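16.4 kDa salivary peptide (Culex quinquefasciatus, PDB 7KC8) is a mosquito salivary protein of unknown function whose beta-trefoil fold suggests that it may bind sugars. Local coordinates at residues 40-45 with 51-56. Numbering follows the deposited sequence.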
loop_
_atom_site.group_PDB
_atom_site.type_symbol
_atom_site.label_atom_id
_atom_site.label_comp_id
_atom_site.label_asym_id
_atom_site.label_seq_id
_atom_site.Cartn_x
_atom_site.Cartn_y
_atom_site.Cartn_z
ATOM N N GLU A 40 1.824 -0.176 -11.007
ATOM C CA GLU A 40 2.180 1.240 -10.758
ATOM C C GLU A 40 1.204 1.857 -9.750
ATOM O O GLU A 40 0.014 1.667 -9.900
ATOM C CB GLU A 40 2.301 1.966 -12.086
ATOM C CG GLU A 40 3.444 1.424 -12.901
ATOM C CD GLU A 40 3.459 1.734 -14.378
ATOM O OE1 GLU A 40 3.164 2.837 -14.725
ATOM O OE2 GLU A 40 3.775 0.850 -15.154
ATOM N N TRP A 41 1.738 2.522 -8.730
ATOM C CA TRP A 41 0.949 3.152 -7.681
ATOM C C TRP A 41 1.340 4.614 -7.563
ATOM O O TRP A 41 2.402 5.029 -8.024
ATOM C CB TRP A 41 1.161 2.469 -6.332
ATOM C CG TRP A 41 0.675 1.079 -6.293
ATOM C CD1 TRP A 41 1.340 -0.042 -6.725
ATOM C CD2 TRP A 41 -0.583 0.632 -5.796
ATOM N NE1 TRP A 41 0.565 -1.153 -6.526
ATOM C CE2 TRP A 41 -0.621 -0.769 -5.956
ATOM C CE3 TRP A 41 -1.687 1.280 -5.236
ATOM C CZ2 TRP A 41 -1.722 -1.531 -5.584
ATOM C CZ3 TRP A 41 -2.783 0.513 -4.851
ATOM C CH2 TRP A 41 -2.786 -0.878 -5.022
ATOM N N VAL A 42 0.494 5.397 -6.907
ATOM C CA VAL A 42 0.776 6.811 -6.702
ATOM C C VAL A 42 0.813 7.118 -5.212
ATOM O O VAL A 42 -0.120 6.786 -4.475
ATOM C CB VAL A 42 -0.246 7.701 -7.423
ATOM C CG1 VAL A 42 0.105 9.174 -7.204
ATOM C CG2 VAL A 42 -0.259 7.367 -8.892
ATOM N N ILE A 43 1.888 7.754 -4.779
ATOM C CA ILE A 43 2.020 8.258 -3.420
ATOM C C ILE A 43 1.693 9.746 -3.440
ATOM O O ILE A 43 2.341 10.521 -4.154
ATOM C CB ILE A 43 3.435 8.014 -2.872
ATOM C CG1 ILE A 43 3.695 6.517 -2.680
ATOM C CG2 ILE A 43 3.642 8.803 -1.577
ATOM C CD1 ILE A 43 5.140 6.171 -2.362
ATOM N N GLU A 44 0.693 10.152 -2.663
ATOM C CA GLU A 44 0.296 11.550 -2.535
ATOM C C GLU A 44 0.531 12.007 -1.102
ATOM O O GLU A 44 0.235 11.270 -0.160
ATOM C CB GLU A 44 -1.171 11.752 -2.893
ATOM C CG GLU A 44 -1.556 11.238 -4.271
ATOM C CD GLU A 44 -3.059 11.279 -4.514
ATOM O OE1 GLU A 44 -3.801 11.685 -3.594
ATOM O OE2 GLU A 44 -3.500 10.905 -5.621
ATOM N N LYS A 45 1.084 13.210 -0.938
ATOM C CA LYS A 45 1.234 13.768 0.398
ATOM C C LYS A 45 -0.140 14.048 0.975
ATOM O O LYS A 45 -1.060 14.440 0.257
ATOM C CB LYS A 45 2.076 15.053 0.386
ATOM C CG LYS A 45 3.582 14.812 0.553
ATOM C CD LYS A 45 4.308 16.001 1.203
ATOM C CE LYS A 45 4.057 16.040 2.711
ATOM N NZ LYS A 45 4.320 17.378 3.323
ATOM N N LYS A 51 -1.201 9.311 1.324
ATOM C CA LYS A 51 -2.245 8.455 0.795
ATOM C C LYS A 51 -1.691 7.767 -0.439
ATOM O O LYS A 51 -0.711 8.219 -1.036
ATOM C CB LYS A 51 -3.523 9.252 0.483
ATOM C CG LYS A 51 -4.268 9.661 1.763
ATOM C CD LYS A 51 -5.341 10.729 1.561
ATOM C CE LYS A 51 -6.596 10.169 0.914
ATOM N NZ LYS A 51 -7.781 11.027 1.228
ATOM N N ILE A 52 -2.277 6.625 -0.777
ATOM C CA ILE A 52 -1.727 5.758 -1.808
ATOM C C ILE A 52 -2.878 5.279 -2.675
ATOM O O ILE A 52 -3.938 4.912 -2.160
ATOM C CB ILE A 52 -0.946 4.570 -1.200
ATOM C CG1 ILE A 52 0.243 5.068 -0.359
ATOM C CG2 ILE A 52 -0.470 3.595 -2.286
ATOM C CD1 ILE A 52 1.046 3.948 0.334
ATOM N N ARG A 53 -2.686 5.321 -3.988
ATOM C CA ARG A 53 -3.688 4.908 -4.958
ATOM C C ARG A 53 -2.987 4.281 -6.149
ATOM O O ARG A 53 -1.836 4.625 -6.449
ATOM C CB ARG A 53 -4.553 6.083 -5.442
ATOM C CG ARG A 53 -3.725 7.261 -5.928
ATOM C CD ARG A 53 -4.511 8.163 -6.846
ATOM N NE ARG A 53 -4.817 7.498 -8.099
ATOM C CZ ARG A 53 -5.476 8.067 -9.100
ATOM N NH1 ARG A 53 -5.887 9.319 -8.991
ATOM N NH2 ARG A 53 -5.725 7.385 -10.213
ATOM N N PRO A 54 -3.638 3.351 -6.835
ATOM C CA PRO A 54 -3.049 2.827 -8.063
ATOM C C PRO A 54 -3.107 3.889 -9.147
ATOM O O PRO A 54 -3.974 4.765 -9.138
ATOM C CB PRO A 54 -3.930 1.622 -8.396
ATOM C CG PRO A 54 -5.223 1.935 -7.782
ATOM C CD PRO A 54 -4.944 2.741 -6.549
ATOM N N ARG A 55 -2.162 3.796 -10.086
ATOM C CA ARG A 55 -2.044 4.808 -11.130
ATOM C C ARG A 55 -3.334 4.948 -11.932
ATOM O O ARG A 55 -3.689 6.058 -12.346
ATOM C CB ARG A 55 -0.877 4.480 -12.068
ATOM C CG ARG A 55 -0.595 5.575 -13.112
ATOM C CD ARG A 55 0.463 5.182 -14.136
ATOM N NE ARG A 55 0.109 3.980 -14.887
ATOM C CZ ARG A 55 -0.692 3.964 -15.947
ATOM N NH1 ARG A 55 -1.236 5.084 -16.385
ATOM N NH2 ARG A 55 -0.958 2.826 -16.569
ATOM N N ILE A 56 -4.062 3.849 -12.147
ATOM C CA ILE A 56 -5.158 3.845 -13.113
ATOM C C ILE A 56 -6.539 3.870 -12.478
ATOM O O ILE A 56 -7.530 4.003 -13.214
ATOM C CB ILE A 56 -5.050 2.661 -14.100
ATOM C CG1 ILE A 56 -5.276 1.314 -13.406
ATOM C CG2 ILE A 56 -3.713 2.675 -14.825
ATOM C CD1 ILE A 56 -5.615 0.225 -14.397
#
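Trp-41 and Pro-54 meet near the open end of an antiparallel beta hairpin, formed by strands 40-46 and 49-54 of the beta-trefoil. CB of Pro-54 lies over the six-membered ring of the indole in a CH-pi contact, 4.1 Å from its centroid and displaced toward the rim. CD of Pro-54 approaches CZ3 of Trp-41 to 3.5 Å, and CG2 of Ile-52 comes obliquely to CE3. The indole NE1, on the five-membered ring, hydrogen-bonds to Ile-19 O and so ties the ring to strand 17-21.

The pairs Val-42 with Arg-53 and Glu-44 with Lys-51 are hydrogen-bonded, and all four side chains lie on one face of the hairpin; Ile-43 and Ile-52 lie on the other, in a looser apolar contact. CG of Arg-53 packs 3.8 Å from CB of Val-42. Further out, Arg-53 bends at chi3 (-68°), so that NE reaches back to the carbonyl oxygen of Pro-54, which lies nearly in the guanidinium plane, while NH2 also bonds to Val-139 O. Glu-44 meets the aliphatic part of this arginine, short of a salt bridge, OE2 standing 3.2 Å from CD, with the carboxylate and guanidinium planes 60° apart. Its OE1 is held by the hydroxyl of Tyr-60.

Just beyond strand 49-54, Arg-55 N donates to Glu-40 O at 3.0 Å, from above the carbonyl plane. The side chains of Glu-40 and Arg-55 then run alongside each other in the same direction, and Arg-55 NH1 bonds to Leu-137 O near the C-terminus. The carboxylate of Glu-40 and the guanidinium of Arg-55 join in a single-contact salt bridge, OE1 of Glu-40 lying 3.3 Å from NE of Arg-55 and oblique to the guanidinium.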